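Long-range contact in putative exported protein (Bordetella parapertussis, PDB 3OCJ), which is of unknown function but carries a class I methyltransferase-like domain and so probably binds S-adenosylmethionine: residues Gly106-Ala111 and Val224-Thr229. Numbering follows the deposited sequence.
Sequences GHFRRA and VTSFLT
Phe108 and Val224 illustrate how an aromatic ring can join a helix to the β-sheet it lies against. The pair belongs to helix 96-115 and strand 221-226, whose local axes run nearly antiparallel, at 167°, and come within 9.2 Å of each other. The face of the Phe108 ring meets Val224 and its outer end meets Thr225 and Ser226. Over that face sits Val224 CG1, 3.9 Å from the ring centroid and only 7° off the normal, a well-centred CH-pi contact. Val224 holds CG1 anti to its backbone N (chi1 177°), which sets that methyl over the ring and leaves CG2 for the next helical turn. The far end of the ring meets the strand differently: CZ lies 3.7 Å from Ser226 CB, which stands at the ring edge near its plane, and CE1 lies 3.5 Å from the carbonyl O of Thr225. Arg104, one turn before Phe108, makes a cation-pi contact with its ring.

The setting is the Rossmann-like sheet of class I methyltransferases, with strand order 3-2-1-4-5-7-6. Strand 221-226 is the fifth, between parallel strand 188-192 and antiparallel strand 298-302, and the helix lies against it, its Phe108 also touching Thr298. Ser226 OG is hydrogen-bonded to Asn194 ND2; Thr225, whose CB is directed away from the helix, bonds through OG1 to Ser193 O.

Between Phe108 and Ala111 in the helix, Arg110, which makes no contact with the strand segment, donates a nearly straight hydrogen bond of 2.9 Å from NH1 to His107 ND1 and forms a salt bridge with Glu289. One turn after Phe108, Ala111 points its CB at the strand and meets Val224 CG2 at 4.2 Å.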
loop_
_atom_site.group_PDB
_atom_site.type_symbol
_atom_site.label_atom_id
_atom_site.label_comp_id
_atom_site.label_asym_id
_atom_site.label_seq_id
_atom_site.Cartn_x
_atom_site.Cartn_y
_atom_site.Cartn_z
ATOM N N GLY A 106 2.369 -10.431 3.665
ATOM C CA GLY A 106 2.560 -11.644 4.444
ATOM C C GLY A 106 2.703 -11.358 5.928
ATOM O O GLY A 106 2.154 -12.084 6.769
ATOM N N HIS A 107 3.459 -10.315 6.267
ATOM C CA HIS A 107 3.623 -9.965 7.677
ATOM C C HIS A 107 2.311 -9.469 8.296
ATOM O O HIS A 107 2.019 -9.765 9.457
ATOM C CB HIS A 107 4.759 -8.951 7.878
ATOM C CG HIS A 107 6.114 -9.500 7.556
ATOM N ND1 HIS A 107 6.630 -10.618 8.178
ATOM C CD2 HIS A 107 7.061 -9.082 6.684
ATOM C CE1 HIS A 107 7.831 -10.872 7.691
ATOM N NE2 HIS A 107 8.116 -9.958 6.779
ATOM N N PHE A 108 1.528 -8.716 7.527
ATOM C CA PHE A 108 0.199 -8.312 7.981
ATOM C C PHE A 108 -0.644 -9.541 8.303
ATOM O O PHE A 108 -1.312 -9.592 9.326
ATOM C CB PHE A 108 -0.521 -7.480 6.904
ATOM C CG PHE A 108 -0.273 -5.991 6.988
ATOM C CD1 PHE A 108 1.015 -5.474 7.081
ATOM C CD2 PHE A 108 -1.333 -5.104 6.927
ATOM C CE1 PHE A 108 1.242 -4.106 7.140
ATOM C CE2 PHE A 108 -1.120 -3.736 6.997
ATOM C CZ PHE A 108 0.180 -3.229 7.087
ATOM N N ARG A 109 -0.635 -10.526 7.405
ATOM C CA ARG A 109 -1.444 -11.712 7.624
ATOM C C ARG A 109 -0.986 -12.430 8.887
ATOM O O ARG A 109 -1.813 -12.842 9.705
ATOM C CB ARG A 109 -1.391 -12.632 6.404
ATOM C CG ARG A 109 -2.279 -12.162 5.259
ATOM C CD ARG A 109 -2.221 -13.130 4.086
ATOM N NE ARG A 109 -2.630 -14.471 4.488
ATOM C CZ ARG A 109 -2.468 -15.558 3.742
ATOM N NH1 ARG A 109 -1.902 -15.464 2.546
ATOM N NH2 ARG A 109 -2.874 -16.739 4.192
ATOM N N ARG A 110 0.325 -12.599 9.058
ATOM C CA ARG A 110 0.810 -13.284 10.257
ATOM C C ARG A 110 0.447 -12.521 11.528
ATOM O O ARG A 110 0.059 -13.128 12.545
ATOM C CB ARG A 110 2.329 -13.519 10.206
ATOM C CG ARG A 110 2.779 -14.584 9.221
ATOM C CD ARG A 110 4.242 -14.996 9.464
ATOM N NE ARG A 110 5.116 -13.832 9.510
ATOM C CZ ARG A 110 5.768 -13.400 10.589
ATOM N NH1 ARG A 110 6.499 -12.294 10.506
ATOM N NH2 ARG A 110 5.706 -14.058 11.743
ATOM N N ALA A 111 0.575 -11.198 11.485
ATOM C CA ALA A 111 0.303 -10.385 12.666
ATOM C C ALA A 111 -1.184 -10.418 13.001
ATOM O O ALA A 111 -1.560 -10.604 14.155
ATOM C CB ALA A 111 0.775 -8.949 12.460
ATOM N N VAL A 224 -2.075 -2.629 13.314
ATOM C CA VAL A 224 -1.110 -3.192 12.380
ATOM C C VAL A 224 -1.021 -2.242 11.198
ATOM O O VAL A 224 -1.990 -2.058 10.462
ATOM C CB VAL A 224 -1.533 -4.587 11.896
ATOM C CG1 VAL A 224 -0.546 -5.135 10.860
ATOM C CG2 VAL A 224 -1.668 -5.547 13.082
ATOM N N THR A 225 0.123 -1.598 11.019
ATOM C CA THR A 225 0.275 -0.713 9.876
ATOM C C THR A 225 1.664 -0.880 9.257
ATOM O O THR A 225 2.357 -1.865 9.540
ATOM C CB THR A 225 -0.098 0.757 10.224
ATOM O OG1 THR A 225 -0.202 1.546 9.030
ATOM C CG2 THR A 225 0.880 1.398 11.195
ATOM N N SER A 226 2.050 0.049 8.395
ATOM C CA SER A 226 3.241 -0.116 7.579
ATOM C C SER A 226 3.756 1.242 7.158
ATOM O O SER A 226 3.066 2.250 7.286
ATOM C CB SER A 226 2.913 -0.900 6.323
ATOM O OG SER A 226 1.950 -0.170 5.565
ATOM N N PHE A 227 4.975 1.281 6.646
ATOM C CA PHE A 227 5.511 2.526 6.119
ATOM C C PHE A 227 6.643 2.223 5.160
ATOM O O PHE A 227 7.388 1.263 5.366
ATOM C CB PHE A 227 5.998 3.440 7.263
ATOM C CG PHE A 227 6.985 2.781 8.197
ATOM C CD1 PHE A 227 8.328 3.088 8.131
ATOM C CD2 PHE A 227 6.546 1.850 9.130
ATOM C CE1 PHE A 227 9.227 2.490 9.001
ATOM C CE2 PHE A 227 7.442 1.240 9.994
ATOM C CZ PHE A 227 8.782 1.553 9.920
ATOM N N LEU A 228 6.760 3.018 4.094
ATOM C CA LEU A 228 7.926 2.959 3.222
ATOM C C LEU A 228 9.074 3.761 3.817
ATOM O O LEU A 228 8.870 4.863 4.347
ATOM C CB LEU A 228 7.586 3.513 1.843
ATOM C CG LEU A 228 6.686 2.645 0.972
ATOM C CD1 LEU A 228 6.135 3.473 -0.200
ATOM C CD2 LEU A 228 7.441 1.435 0.443
ATOM N N THR A 229 10.282 3.198 3.743
ATOM C CA THR A 229 11.477 3.809 4.335
ATOM C C THR A 229 12.318 4.539 3.290
ATOM O O THR A 229 12.260 4.217 2.092
ATOM C CB THR A 229 12.354 2.719 4.938
ATOM O OG1 THR A 229 12.603 1.767 3.896
ATOM C CG2 THR A 229 11.634 2.036 6.106
#